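Local coordinates for protein cyclic GMP-AMP synthase-like receptor (Tribolium castaneum, PDB 7LT2) that senses double-stranded RNA in the cytoplasm and, in response, joins ATP and GTP into the cyclic dinucleotide cyclic GMP-AMP, a step in innate immunity, at residues A[26-31]-A[161-166]; A[20-24]-A[384-388]; A[97-103]-A[123-129]. The contacts are given in a common frame with arbitrary orientation. Numbering follows the deposited sequence.

Contact 1. Residues A[26-31]-A[161-166]; sequences QILESV and NEFGTF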
ATOM      1  N   GLN A  26       4.518  16.194   2.514  1.00 17.11           N
ATOM      2  CA  GLN A  26       4.962  16.939   3.692  1.00 18.62           C
ATOM      3  C   GLN A  26       3.775  17.389   4.536  1.00 17.81           C
ATOM      4  O   GLN A  26       3.813  17.317   5.772  1.00 19.60           O
ATOM      5  CB  GLN A  26       5.805  18.145   3.276  1.00 19.15           C
ATOM      6  CG  GLN A  26       7.143  17.804   2.635  1.00 20.39           C
ATOM      7  CD  GLN A  26       8.111  18.976   2.651  1.00 25.19           C
ATOM      8  OE1 GLN A  26       8.527  19.473   1.608  1.00 32.09           O
ATOM      9  NE2 GLN A  26       8.469  19.422   3.844  1.00 28.65           N
ATOM     10  N   ILE A  27       2.714  17.863   3.883  1.00 16.13           N
ATOM     11  CA  ILE A  27       1.520  18.298   4.599  1.00 16.78           C
ATOM     12  C   ILE A  27       0.865  17.122   5.309  1.00 18.39           C
ATOM     13  O   ILE A  27       0.559  17.187   6.505  1.00 17.77           O
ATOM     14  CB  ILE A  27       0.534  18.969   3.631  1.00 16.66           C
ATOM     15  CG1 ILE A  27       1.070  20.323   3.167  1.00 19.24           C
ATOM     16  CG2 ILE A  27      -0.847  19.075   4.278  1.00 19.61           C
ATOM     17  CD1 ILE A  27       0.278  20.910   2.010  1.00 21.43           C
ATOM     18  N   LEU A  28       0.612  16.042   4.567  1.00 17.20           N
ATOM     19  CA  LEU A  28      -0.086  14.890   5.128  1.00 16.29           C
ATOM     20  C   LEU A  28       0.700  14.267   6.274  1.00 17.28           C
ATOM     21  O   LEU A  28       0.121  13.879   7.293  1.00 16.93           O
ATOM     22  CB  LEU A  28      -0.340  13.856   4.031  1.00 16.34           C
ATOM     23  CG  LEU A  28      -1.381  14.249   2.981  1.00 17.74           C
ATOM     24  CD1 LEU A  28      -1.262  13.367   1.746  1.00 21.08           C
ATOM     25  CD2 LEU A  28      -2.782  14.167   3.571  1.00 21.09           C
ATOM     26  N   GLU A  29       2.019  14.154   6.121  1.00 16.94           N
ATOM     27  CA  GLU A  29       2.818  13.538   7.174  1.00 16.29           C
ATOM     28  C   GLU A  29       2.826  14.386   8.438  1.00 16.14           C
ATOM     29  O   GLU A  29       2.898  13.843   9.548  1.00 16.73           O
ATOM     30  CB  GLU A  29       4.235  13.288   6.662  1.00 17.76           C
ATOM     31  CG  GLU A  29       4.285  12.209   5.578  1.00 18.64           C
ATOM     32  CD  GLU A  29       5.595  12.193   4.817  1.00 24.99           C
ATOM     33  OE1 GLU A  29       6.562  12.820   5.296  1.00 26.14           O
ATOM     34  OE2 GLU A  29       5.654  11.552   3.746  1.00 20.46           O
ATOM     35  N   SER A  30       2.721  15.707   8.295  1.00 18.76           N
ATOM     36  CA  SER A  30       2.686  16.575   9.467  1.00 16.37           C
ATOM     37  C   SER A  30       1.337  16.498  10.174  1.00 18.43           C
ATOM     38  O   SER A  30       1.277  16.430  11.409  1.00 19.25           O
ATOM     39  CB  SER A  30       3.009  18.015   9.060  1.00 21.18           C
ATOM     40  OG  SER A  30       3.115  18.856  10.198  1.00 28.94           O
ATOM     41  N   VAL A  31       0.240  16.500   9.417  1.00 17.01           N
ATOM     42  CA  VAL A  31      -1.078  16.311  10.024  1.00 16.29           C
ATOM     43  C   VAL A  31      -1.124  15.005  10.808  1.00 17.07           C
ATOM     44  O   VAL A  31      -1.603  14.959  11.948  1.00 17.61           O
ATOM     45  CB  VAL A  31      -2.178  16.355   8.949  1.00 17.39           C
ATOM     46  CG1 VAL A  31      -3.491  15.817   9.509  1.00 20.03           C
ATOM     47  CG2 VAL A  31      -2.348  17.776   8.434  1.00 19.65           C
ATOM     48  N   ASN A 161      -0.427  23.122  11.762  1.00 18.15           N
ATOM     49  CA  ASN A 161       0.991  22.781  11.749  1.00 18.88           C
ATOM     50  C   ASN A 161       1.718  23.862  10.959  1.00 20.12           C
ATOM     51  O   ASN A 161       1.157  24.926  10.680  1.00 18.18           O
ATOM     52  CB  ASN A 161       1.223  21.379  11.180  1.00 16.83           C
ATOM     53  CG  ASN A 161       0.605  21.191   9.810  1.00 18.50           C
ATOM     54  OD1 ASN A 161       0.937  21.903   8.864  1.00 19.36           O
ATOM     55  ND2 ASN A 161      -0.290  20.215   9.694  1.00 20.31           N
ATOM     56  N   GLU A 162       2.976  23.592  10.598  1.00 19.89           N
ATOM     57  CA  GLU A 162       3.784  24.614   9.938  1.00 20.28           C
ATOM     58  C   GLU A 162       3.294  24.932   8.536  1.00 20.56           C
ATOM     59  O   GLU A 162       3.693  25.962   7.979  1.00 20.14           O
ATOM     60  CB  GLU A 162       5.256  24.192   9.882  1.00 18.65           C
ATOM     61  CG  GLU A 162       5.552  22.986   9.000  1.00 17.77           C
ATOM     62  CD  GLU A 162       5.531  21.677   9.773  1.00 23.43           C
ATOM     63  OE1 GLU A 162       4.510  21.374  10.431  1.00 23.20           O
ATOM     64  OE2 GLU A 162       6.547  20.953   9.733  1.00 27.76           O
ATOM     65  N   PHE A 163       2.442  24.086   7.957  1.00 17.69           N
ATOM     66  CA  PHE A 163       1.916  24.317   6.620  1.00 18.48           C
ATOM     67  C   PHE A 163       0.540  24.965   6.631  1.00 19.11           C
ATOM     68  O   PHE A 163      -0.022  25.215   5.559  1.00 23.35           O
ATOM     69  CB  PHE A 163       1.877  22.999   5.839  1.00 18.05           C
ATOM     70  CG  PHE A 163       3.212  22.325   5.749  1.00 18.21           C
ATOM     71  CD1 PHE A 163       4.223  22.866   4.965  1.00 19.97           C
ATOM     72  CD2 PHE A 163       3.473  21.171   6.466  1.00 16.36           C
ATOM     73  CE1 PHE A 163       5.462  22.261   4.890  1.00 20.85           C
ATOM     74  CE2 PHE A 163       4.713  20.556   6.395  1.00 18.93           C
ATOM     75  CZ  PHE A 163       5.709  21.102   5.605  1.00 19.56           C
ATOM     76  N   GLY A 164      -0.015  25.243   7.807  1.00 21.26           N
ATOM     77  CA  GLY A 164      -1.290  25.931   7.884  1.00 21.21           C
ATOM     78  C   GLY A 164      -2.332  25.202   8.704  1.00 22.66           C
ATOM     79  O   GLY A 164      -2.003  24.488   9.653  1.00 21.45           O
ATOM     80  N   THR A 165      -3.596  25.387   8.342  1.00 20.82           N
ATOM     81  CA  THR A 165      -4.728  24.821   9.063  1.00 21.44           C
ATOM     82  C   THR A 165      -5.419  23.789   8.186  1.00 21.68           C
ATOM     83  O   THR A 165      -5.586  23.996   6.980  1.00 19.69           O
ATOM     84  CB  THR A 165      -5.715  25.916   9.465  1.00 22.69           C
ATOM     85  OG1 THR A 165      -5.036  26.887  10.272  1.00 28.97           O
ATOM     86  CG2 THR A 165      -6.881  25.333  10.259  1.00 22.88           C
ATOM     87  N   PHE A 166      -5.814  22.675   8.793  1.00 20.82           N
ATOM     88  CA  PHE A 166      -6.363  21.560   8.043  1.00 22.49           C
ATOM     89  C   PHE A 166      -7.590  21.014   8.749  1.00 20.67           C
ATOM     90  O   PHE A 166      -7.750  21.160   9.964  1.00 22.24           O
ATOM     91  CB  PHE A 166      -5.296  20.480   7.836  1.00 19.54           C
ATOM     92  CG  PHE A 166      -4.107  20.997   7.092  1.00 19.67           C
ATOM     93  CD1 PHE A 166      -4.121  21.055   5.708  1.00 20.31           C
ATOM     94  CD2 PHE A 166      -3.022  21.521   7.773  1.00 18.82           C
ATOM     95  CE1 PHE A 166      -3.051  21.584   5.019  1.00 19.57           C
ATOM     96  CE2 PHE A 166      -1.949  22.044   7.089  1.00 19.90           C
ATOM     97  CZ  PHE A 166      -1.963  22.076   5.712  1.00 20.65           C
TER

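Contact 2. Residues A[20-24]-A[384-388]; sequences DVRGN and ALPAL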
ATOM      1  N   ASP A  20       4.424  18.410  -6.563  1.00 20.17           N
ATOM      2  CA  ASP A  20       3.169  18.298  -5.830  1.00 20.74           C
ATOM      3  C   ASP A  20       3.096  17.010  -5.024  1.00 23.26           C
ATOM      4  O   ASP A  20       2.496  16.996  -3.941  1.00 20.72           O
ATOM      5  CB  ASP A  20       1.983  18.391  -6.788  1.00 21.13           C
ATOM      6  CG  ASP A  20       1.655  19.817  -7.171  1.00 25.25           C
ATOM      7  OD1 ASP A  20       1.849  20.718  -6.325  1.00 27.31           O
ATOM      8  OD2 ASP A  20       1.205  20.038  -8.314  1.00 28.12           O
ATOM      9  N   VAL A  21       3.668  15.915  -5.533  1.00 18.22           N
ATOM     10  CA  VAL A  21       3.774  14.702  -4.722  1.00 17.60           C
ATOM     11  C   VAL A  21       4.486  15.020  -3.418  1.00 17.34           C
ATOM     12  O   VAL A  21       3.984  14.738  -2.326  1.00 17.64           O
ATOM     13  CB  VAL A  21       4.508  13.590  -5.494  1.00 18.73           C
ATOM     14  CG1 VAL A  21       4.773  12.399  -4.580  1.00 20.03           C
ATOM     15  CG2 VAL A  21       3.706  13.161  -6.718  1.00 19.57           C
ATOM     16  N   ARG A  22       5.652  15.659  -3.526  1.00 17.39           N
ATOM     17  CA  ARG A  22       6.464  15.952  -2.351  1.00 18.92           C
ATOM     18  C   ARG A  22       5.742  16.893  -1.394  1.00 19.47           C
ATOM     19  O   ARG A  22       5.741  16.669  -0.178  1.00 19.02           O
ATOM     20  CB  ARG A  22       7.801  16.547  -2.790  1.00 19.71           C
ATOM     21  CG  ARG A  22       8.663  16.970  -1.636  1.00 26.76           C
ATOM     22  CD  ARG A  22       9.929  17.634  -2.123  1.00 36.43           C
ATOM     23  NE  ARG A  22      10.759  18.071  -1.011  1.00 40.52           N
ATOM     24  CZ  ARG A  22      11.868  18.779  -1.158  1.00 33.81           C
ATOM     25  NH1 ARG A  22      12.289  19.165  -2.348  1.00 40.74           N
ATOM     26  NH2 ARG A  22      12.571  19.110  -0.083  1.00 41.51           N
ATOM     27  N   GLY A  23       5.102  17.939  -1.926  1.00 18.21           N
ATOM     28  CA  GLY A  23       4.448  18.907  -1.058  1.00 17.89           C
ATOM     29  C   GLY A  23       3.247  18.328  -0.333  1.00 23.22           C
ATOM     30  O   GLY A  23       3.054  18.567   0.861  1.00 20.30           O
ATOM     31  N   ASN A  24       2.427  17.554  -1.040  1.00 19.10           N
ATOM     32  CA  ASN A  24       1.291  16.917  -0.381  1.00 15.95           C
ATOM     33  C   ASN A  24       1.756  15.927   0.677  1.00 18.67           C
ATOM     34  O   ASN A  24       1.137  15.820   1.742  1.00 18.22           O
ATOM     35  CB  ASN A  24       0.388  16.243  -1.416  1.00 16.60           C
ATOM     36  CG  ASN A  24      -0.464  17.243  -2.153  1.00 20.96           C
ATOM     37  OD1 ASN A  24      -1.333  17.879  -1.554  1.00 19.69           O
ATOM     38  ND2 ASN A  24      -0.210  17.415  -3.453  1.00 19.86           N
ATOM     39  N   ALA A 384      -3.695  18.751 -10.990  1.00 22.32           N
ATOM     40  CA  ALA A 384      -4.594  17.728 -10.460  1.00 22.81           C
ATOM     41  C   ALA A 384      -4.681  17.778  -8.936  1.00 22.57           C
ATOM     42  O   ALA A 384      -5.751  17.535  -8.364  1.00 20.72           O
ATOM     43  CB  ALA A 384      -4.139  16.347 -10.925  1.00 20.56           C
ATOM     44  N   LEU A 385      -3.574  18.081  -8.258  1.00 21.41           N
ATOM     45  CA  LEU A 385      -3.555  18.141  -6.795  1.00 20.98           C
ATOM     46  C   LEU A 385      -2.454  19.089  -6.344  1.00 20.56           C
ATOM     47  O   LEU A 385      -1.426  18.662  -5.802  1.00 20.14           O
ATOM     48  CB  LEU A 385      -3.358  16.750  -6.198  1.00 19.53           C
ATOM     49  CG  LEU A 385      -3.657  16.618  -4.698  1.00 20.16           C
ATOM     50  CD1 LEU A 385      -5.140  16.852  -4.443  1.00 21.28           C
ATOM     51  CD2 LEU A 385      -3.211  15.266  -4.156  1.00 20.16           C
ATOM     52  N   PRO A 386      -2.644  20.394  -6.539  1.00 21.61           N
ATOM     53  CA  PRO A 386      -1.628  21.360  -6.099  1.00 21.65           C
ATOM     54  C   PRO A 386      -1.476  21.339  -4.586  1.00 24.48           C
ATOM     55  O   PRO A 386      -2.460  21.409  -3.845  1.00 21.76           O
ATOM     56  CB  PRO A 386      -2.178  22.708  -6.589  1.00 24.30           C
ATOM     57  CG  PRO A 386      -3.219  22.367  -7.602  1.00 28.94           C
ATOM     58  CD  PRO A 386      -3.779  21.048  -7.214  1.00 24.53           C
ATOM     59  N   ALA A 387      -0.226  21.234  -4.125  1.00 22.49           N
ATOM     60  CA  ALA A 387       0.022  21.300  -2.688  1.00 21.44           C
ATOM     61  C   ALA A 387      -0.313  22.679  -2.141  1.00 21.86           C
ATOM     62  O   ALA A 387      -0.711  22.810  -0.977  1.00 25.39           O
ATOM     63  CB  ALA A 387       1.476  20.940  -2.382  1.00 24.19           C
ATOM     64  N   LEU A 388      -0.156  23.710  -2.967  1.00 23.13           N
ATOM     65  CA  LEU A 388      -0.598  25.060  -2.651  1.00 24.01           C
ATOM     66  C   LEU A 388      -1.827  25.362  -3.497  1.00 30.70           C
ATOM     67  O   LEU A 388      -1.694  25.694  -4.687  1.00 32.36           O
ATOM     68  CB  LEU A 388       0.519  26.066  -2.937  1.00 30.58           C
ATOM     69  CG  LEU A 388       0.372  27.473  -2.374  1.00 35.78           C
ATOM     70  CD1 LEU A 388       0.394  27.428  -0.853  1.00 31.64           C
ATOM     71  CD2 LEU A 388       1.476  28.369  -2.915  1.00 35.42           C
TER
HETATM   72  O   HOH W   1      -0.990  18.882  -9.379  1.00 23.21           O
HETATM   73  O   HOH W   2       1.427  23.795  -5.685  1.00 34.40           O
HETATM   74  O   HOH W   3      -3.103  19.753  -1.732  1.00 21.56           O

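Contact 3. Residues A[97-103]-A[123-129]; sequences WLKLNNL and LADNDFL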
ATOM      1  N   TRP A  97       0.311 -16.990  11.876  1.00 25.22           N
ATOM      2  CA  TRP A  97      -0.195 -16.858  13.231  1.00 22.60           C
ATOM      3  C   TRP A  97       0.907 -16.298  14.120  1.00 21.04           C
ATOM      4  O   TRP A  97       2.098 -16.482  13.849  1.00 23.57           O
ATOM      5  CB  TRP A  97      -0.674 -18.204  13.787  1.00 24.29           C
ATOM      6  CG  TRP A  97      -1.890 -18.752  13.109  1.00 26.52           C
ATOM      7  CD1 TRP A  97      -2.617 -18.162  12.119  1.00 30.35           C
ATOM      8  CD2 TRP A  97      -2.526 -20.009  13.379  1.00 31.01           C
ATOM      9  NE1 TRP A  97      -3.667 -18.972  11.756  1.00 30.44           N
ATOM     10  CE2 TRP A  97      -3.632 -20.112  12.514  1.00 32.76           C
ATOM     11  CE3 TRP A  97      -2.265 -21.057  14.269  1.00 34.81           C
ATOM     12  CZ2 TRP A  97      -4.479 -21.221  12.510  1.00 35.95           C
ATOM     13  CZ3 TRP A  97      -3.109 -22.159  14.264  1.00 35.01           C
ATOM     14  CH2 TRP A  97      -4.200 -22.231  13.391  1.00 33.58           C
ATOM     15  N   LEU A  98       0.503 -15.614  15.186  1.00 19.70           N
ATOM     16  CA  LEU A  98       1.449 -15.004  16.113  1.00 21.11           C
ATOM     17  C   LEU A  98       0.974 -15.288  17.528  1.00 23.47           C
ATOM     18  O   LEU A  98      -0.123 -14.874  17.908  1.00 25.62           O
ATOM     19  CB  LEU A  98       1.566 -13.494  15.863  1.00 23.79           C
ATOM     20  CG  LEU A  98       2.765 -12.707  16.417  1.00 26.81           C
ATOM     21  CD1 LEU A  98       2.679 -12.500  17.920  1.00 28.94           C
ATOM     22  CD2 LEU A  98       4.086 -13.368  16.051  1.00 26.73           C
ATOM     23  N   LYS A  99       1.793 -15.989  18.305  1.00 21.57           N
ATOM     24  CA  LYS A  99       1.456 -16.277  19.688  1.00 21.58           C
ATOM     25  C   LYS A  99       2.587 -15.814  20.594  1.00 21.17           C
ATOM     26  O   LYS A  99       3.735 -15.660  20.171  1.00 23.86           O
ATOM     27  CB  LYS A  99       1.167 -17.774  19.907  1.00 25.34           C
ATOM     28  CG  LYS A  99       2.304 -18.710  19.544  1.00 30.27           C
ATOM     29  CD  LYS A  99       1.973 -20.139  19.964  1.00 35.47           C
ATOM     30  CE  LYS A  99       2.875 -21.153  19.276  1.00 48.28           C
ATOM     31  NZ  LYS A  99       4.314 -20.965  19.612  1.00 47.48           N
ATOM     32  N   LEU A 100       2.242 -15.563  21.849  1.00 24.91           N
ATOM     33  CA  LEU A 100       3.203 -15.132  22.853  1.00 22.72           C
ATOM     34  C   LEU A 100       3.416 -16.275  23.835  1.00 23.38           C
ATOM     35  O   LEU A 100       2.447 -16.823  24.371  1.00 25.85           O
ATOM     36  CB  LEU A 100       2.721 -13.878  23.591  1.00 22.76           C
ATOM     37  CG  LEU A 100       2.684 -12.523  22.870  1.00 27.64           C
ATOM     38  CD1 LEU A 100       1.605 -12.470  21.793  1.00 31.99           C
ATOM     39  CD2 LEU A 100       2.483 -11.397  23.877  1.00 24.75           C
ATOM     40  N   ASN A 101       4.679 -16.637  24.062  1.00 21.81           N
ATOM     41  CA  ASN A 101       4.999 -17.748  24.953  1.00 22.50           C
ATOM     42  C   ASN A 101       5.367 -17.321  26.370  1.00 25.56           C
ATOM     43  O   ASN A 101       5.517 -18.191  27.236  1.00 25.04           O
ATOM     44  CB  ASN A 101       6.147 -18.586  24.371  1.00 28.65           C
ATOM     45  CG  ASN A 101       5.695 -19.495  23.240  1.00 33.01           C
ATOM     46  OD1 ASN A 101       4.517 -19.830  23.128  1.00 33.68           O
ATOM     47  ND2 ASN A 101       6.638 -19.906  22.401  1.00 35.82           N
ATOM     48  N   ASN A 102       5.510 -16.019  26.639  1.00 25.77           N
ATOM     49  CA  ASN A 102       5.995 -15.578  27.946  1.00 26.98           C
ATOM     50  C   ASN A 102       5.418 -14.208  28.310  1.00 23.31           C
ATOM     51  O   ASN A 102       6.114 -13.353  28.865  1.00 22.29           O
ATOM     52  CB  ASN A 102       7.527 -15.535  27.980  1.00 23.62           C
ATOM     53  CG  ASN A 102       8.085 -15.367  29.392  1.00 28.01           C
ATOM     54  OD1 ASN A 102       7.593 -15.972  30.340  1.00 31.04           O
ATOM     55  ND2 ASN A 102       9.107 -14.527  29.531  1.00 29.23           N
ATOM     56  N   LEU A 103       4.134 -13.987  28.021  1.00 24.52           N
ATOM     57  CA  LEU A 103       3.532 -12.712  28.403  1.00 22.88           C
ATOM     58  C   LEU A 103       3.534 -12.529  29.917  1.00 21.78           C
ATOM     59  O   LEU A 103       3.788 -11.427  30.412  1.00 21.54           O
ATOM     60  CB  LEU A 103       2.106 -12.591  27.858  1.00 20.21           C
ATOM     61  CG  LEU A 103       1.437 -11.258  28.222  1.00 18.94           C
ATOM     62  CD1 LEU A 103       2.297 -10.089  27.773  1.00 21.78           C
ATOM     63  CD2 LEU A 103       0.031 -11.146  27.634  1.00 20.10           C
ATOM     64  N   LEU A 123      -5.440 -10.373  22.660  1.00 19.61           N
ATOM     65  CA  LEU A 123      -5.152 -11.794  22.542  1.00 20.12           C
ATOM     66  C   LEU A 123      -6.412 -12.637  22.675  1.00 22.86           C
ATOM     67  O   LEU A 123      -7.287 -12.349  23.497  1.00 25.72           O
ATOM     68  CB  LEU A 123      -4.136 -12.235  23.598  1.00 19.77           C
ATOM     69  CG  LEU A 123      -2.803 -11.491  23.524  1.00 18.89           C
ATOM     70  CD1 LEU A 123      -1.835 -12.028  24.583  1.00 21.16           C
ATOM     71  CD2 LEU A 123      -2.211 -11.605  22.118  1.00 19.04           C
ATOM     72  N   ALA A 124      -6.487 -13.682  21.865  1.00 23.14           N
ATOM     73  CA  ALA A 124      -7.556 -14.663  21.961  1.00 26.07           C
ATOM     74  C   ALA A 124      -7.079 -15.807  22.855  1.00 34.75           C
ATOM     75  O   ALA A 124      -6.112 -15.657  23.608  1.00 32.31           O
ATOM     76  CB  ALA A 124      -7.967 -15.129  20.563  1.00 27.17           C
ATOM     77  N   ASP A 125      -7.744 -16.956  22.784  1.00 31.05           N
ATOM     78  CA  ASP A 125      -7.342 -18.100  23.589  1.00 40.26           C
ATOM     79  C   ASP A 125      -5.924 -18.533  23.238  1.00 32.57           C
ATOM     80  O   ASP A 125      -5.507 -18.477  22.077  1.00 36.56           O
ATOM     81  CB  ASP A 125      -8.328 -19.254  23.386  1.00 38.17           C
ATOM     82  CG  ASP A 125      -8.726 -19.439  21.928  1.00 52.34           C
ATOM     83  OD1 ASP A 125      -7.967 -19.006  21.032  1.00 51.87           O
ATOM     84  OD2 ASP A 125      -9.809 -20.011  21.681  1.00 63.59           O
ATOM     85  N   ASN A 126      -5.177 -18.943  24.264  1.00 32.06           N
ATOM     86  CA  ASN A 126      -3.795 -19.408  24.155  1.00 33.16           C
ATOM     87  C   ASN A 126      -2.833 -18.301  23.737  1.00 27.54           C
ATOM     88  O   ASN A 126      -1.749 -18.586  23.212  1.00 30.18           O
ATOM     89  CB  ASN A 126      -3.678 -20.602  23.200  1.00 39.34           C
ATOM     90  CG  ASN A 126      -4.474 -21.804  23.674  1.00 53.72           C
ATOM     91  OD1 ASN A 126      -4.121 -22.443  24.666  1.00 50.06           O
ATOM     92  ND2 ASN A 126      -5.551 -22.123  22.962  1.00 49.13           N
ATOM     93  N   ASP A 127      -3.213 -17.044  23.965  1.00 25.08           N
ATOM     94  CA  ASP A 127      -2.341 -15.884  23.741  1.00 23.43           C
ATOM     95  C   ASP A 127      -1.949 -15.737  22.271  1.00 27.39           C
ATOM     96  O   ASP A 127      -0.822 -15.357  21.946  1.00 22.08           O
ATOM     97  CB  ASP A 127      -1.100 -15.941  24.633  1.00 22.30           C
ATOM     98  CG  ASP A 127      -1.399 -15.557  26.073  1.00 31.18           C
ATOM     99  OD1 ASP A 127      -2.523 -15.080  26.340  1.00 26.93           O
ATOM    100  OD2 ASP A 127      -0.514 -15.732  26.939  1.00 34.69           O
ATOM    101  N   PHE A 128      -2.889 -16.030  21.375  1.00 27.19           N
ATOM    102  CA  PHE A 128      -2.713 -15.728  19.961  1.00 25.38           C
ATOM    103  C   PHE A 128      -3.155 -14.299  19.688  1.00 24.04           C
ATOM    104  O   PHE A 128      -4.213 -13.871  20.161  1.00 23.10           O
ATOM    105  CB  PHE A 128      -3.508 -16.693  19.084  1.00 24.12           C
ATOM    106  CG  PHE A 128      -2.831 -18.013  18.865  1.00 29.98           C
ATOM    107  CD1 PHE A 128      -1.953 -18.186  17.810  1.00 30.69           C
ATOM    108  CD2 PHE A 128      -3.080 -19.085  19.711  1.00 28.62           C
ATOM    109  CE1 PHE A 128      -1.330 -19.404  17.599  1.00 32.06           C
ATOM    110  CE2 PHE A 128      -2.458 -20.305  19.504  1.00 35.94           C
ATOM    111  CZ  PHE A 128      -1.583 -20.464  18.450  1.00 31.94           C
ATOM    112  N   LEU A 129      -2.337 -13.565  18.939  1.00 21.68           N
ATOM    113  CA  LEU A 129      -2.713 -12.232  18.487  1.00 20.60           C
ATOM    114  C   LEU A 129      -3.950 -12.322  17.607  1.00 19.01           C
ATOM    115  O   LEU A 129      -4.001 -13.127  16.674  1.00 20.68           O
ATOM    116  CB  LEU A 129      -1.564 -11.595  17.705  1.00 21.05           C
ATOM    117  CG  LEU A 129      -0.756 -10.444  18.300  1.00 29.91           C
ATOM    118  CD1 LEU A 129       0.130  -9.822  17.214  1.00 24.71           C
ATOM    119  CD2 LEU A 129      -1.648  -9.389  18.949  1.00 26.09           C
TER
HETATM  120  O   HOH W   4      -2.437 -15.212  15.524  1.00 22.02           O
HETATM  121  O   HOH W   5       2.242 -15.874  27.024  1.00 25.11           O

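Contact 1. Residues A[26-31]-A[161-166]
A two-residue hairpin loop, rather than a strand face, supplies much of this contact: the phenylalanine at its corner, F163, lies against the side of a helix and has the largest covered area of any residue here. The loop is a type I turn from N161 to G164, closed by backbone hydrogen bonds in both directions (N161 N to G164 O, 3.0 Å; G164 N to N161 O, 3.1 Å). Inside it N161 makes an Asx turn, its OD1 accepting from F163 N at 2.8 Å, and G164 has phi 126°, where a side chain would collide with the carbonyl O of F163. The turn thus fixed, CB of F163 meets I27 CG1 at 3.9 Å, while its CE2 approaches Q26 O at 3.4 Å. The hairpin joins strands 156-161 and 164-171 of the nucleotidyltransferase sheet, and the helix is the long 18-42, consistent with the spine helix that links the two lobes in cGAS. One turn apart on it, I27 and V31 both reach F166, the first through CG2 to CE1 at 3.4 Å, the second through CG2 to CD2 at 3.9 Å. I189 of strand 188-200 touches both I27 and F166, and H183 of strand 177-183 lies against the same two side chains. S30 donates from OG to OE1 of the exposed E162 at 2.9 Å, and N161 CB lies 3.3 Å from the same OG.

Contact 2. Residues A[20-24]-A[384-388]
D20 meets the C-terminal tail first, and it does so with its carboxylate. OD1 accepts a nearly straight hydrogen bond from A387 N (3.1 Å, 169°), and two waters extend its reach: water 1 bridges D20 OD2 (2.7 Å) and L385 N (2.9 Å), while water 2 links D20 OD1 (3.2 Å) with L388 N (3.1 Å). V21 and R22 point away from the tail. At G23 the helix surface is bare, and the methyl of A387 settles there, its CB 3.8 Å from G23 C; a CB on residue 23 would come within 2.7 Å of that methyl and clash. N24, one turn on from D20, completes the set. Its ND2 donates both to L385 O (2.9 Å) and to D20 O of its own helix (2.8 Å), while water 3 joins its OD1 (2.6 Å) to P386 O (2.8 Å). The pairing ties a segment near the end of the chain to helix 18-42, near the probable nucleotide site: L385, which also packs on P68 and M190, has its side chain about 10 Å from that of E70, a probable catalytic metal ligand. Both direct hydrogen bonds between the segments end on tail backbone atoms, so the polar recognition depends little on the tail's side chains; the A387 methyl against G23 is where side-chain size matters.

Contact 3. Residues A[97-103]-A[123-129]
The K99 stem covers the flat face of F128, and L123 fills a notch between L100 and L103, in this short antiparallel pairing. K99 and F128 form a non-hydrogen-bonded pair with CA atoms 4.2 Å apart. One hydrogen bond beside it runs from L129 N to L98 O (2.8 Å); the other runs from L100 N to D127 O (3.1 Å). So close an approach drops K99 CB to 3.9 Å above the F128 ring centroid, a CH-pi contact, while W97 CE3 comes 3.8 Å from F128 CE1. At the end of the strand, L123 CD2 lies 3.9 Å from L100 CD1 and L123 CD1 3.7 Å from L103 CD2; L98 and L129 touch through their CD1 atoms at 3.8 Å. Water 5 fills the bend, bonded to L100 O, L103 N and D127 OD2; D127 is also salt-bridged to R119. F118 packs on L100 and L123, and F122 on L129. Strand 95-100 also pairs with strands 85-89 and 240-243, and the loop between helices 118-122 and 131-147 pairs with it here.

Contacts 1 and 2 share helix 18-42, which meets a hairpin tip in one and the C-terminal tail in the other; their centres lie 12 Å apart, and they touch where I27 CD1 comes 3.7 Å from A387 O. Both are only partly buried, whereas contact 3 is buried, about 38 Å from contact 1 and 43 Å from contact 2 between centres. Contacts 1 and 3 reach the same sheet in different ways, a helix packing on it in the first and a loop pairing with an edge of one strand in the second. Contact 1 combines aromatic packing with one polar bond, contact 2 relies on water-assisted recognition of backbone, and contact 3 on backbone pairing over leucines.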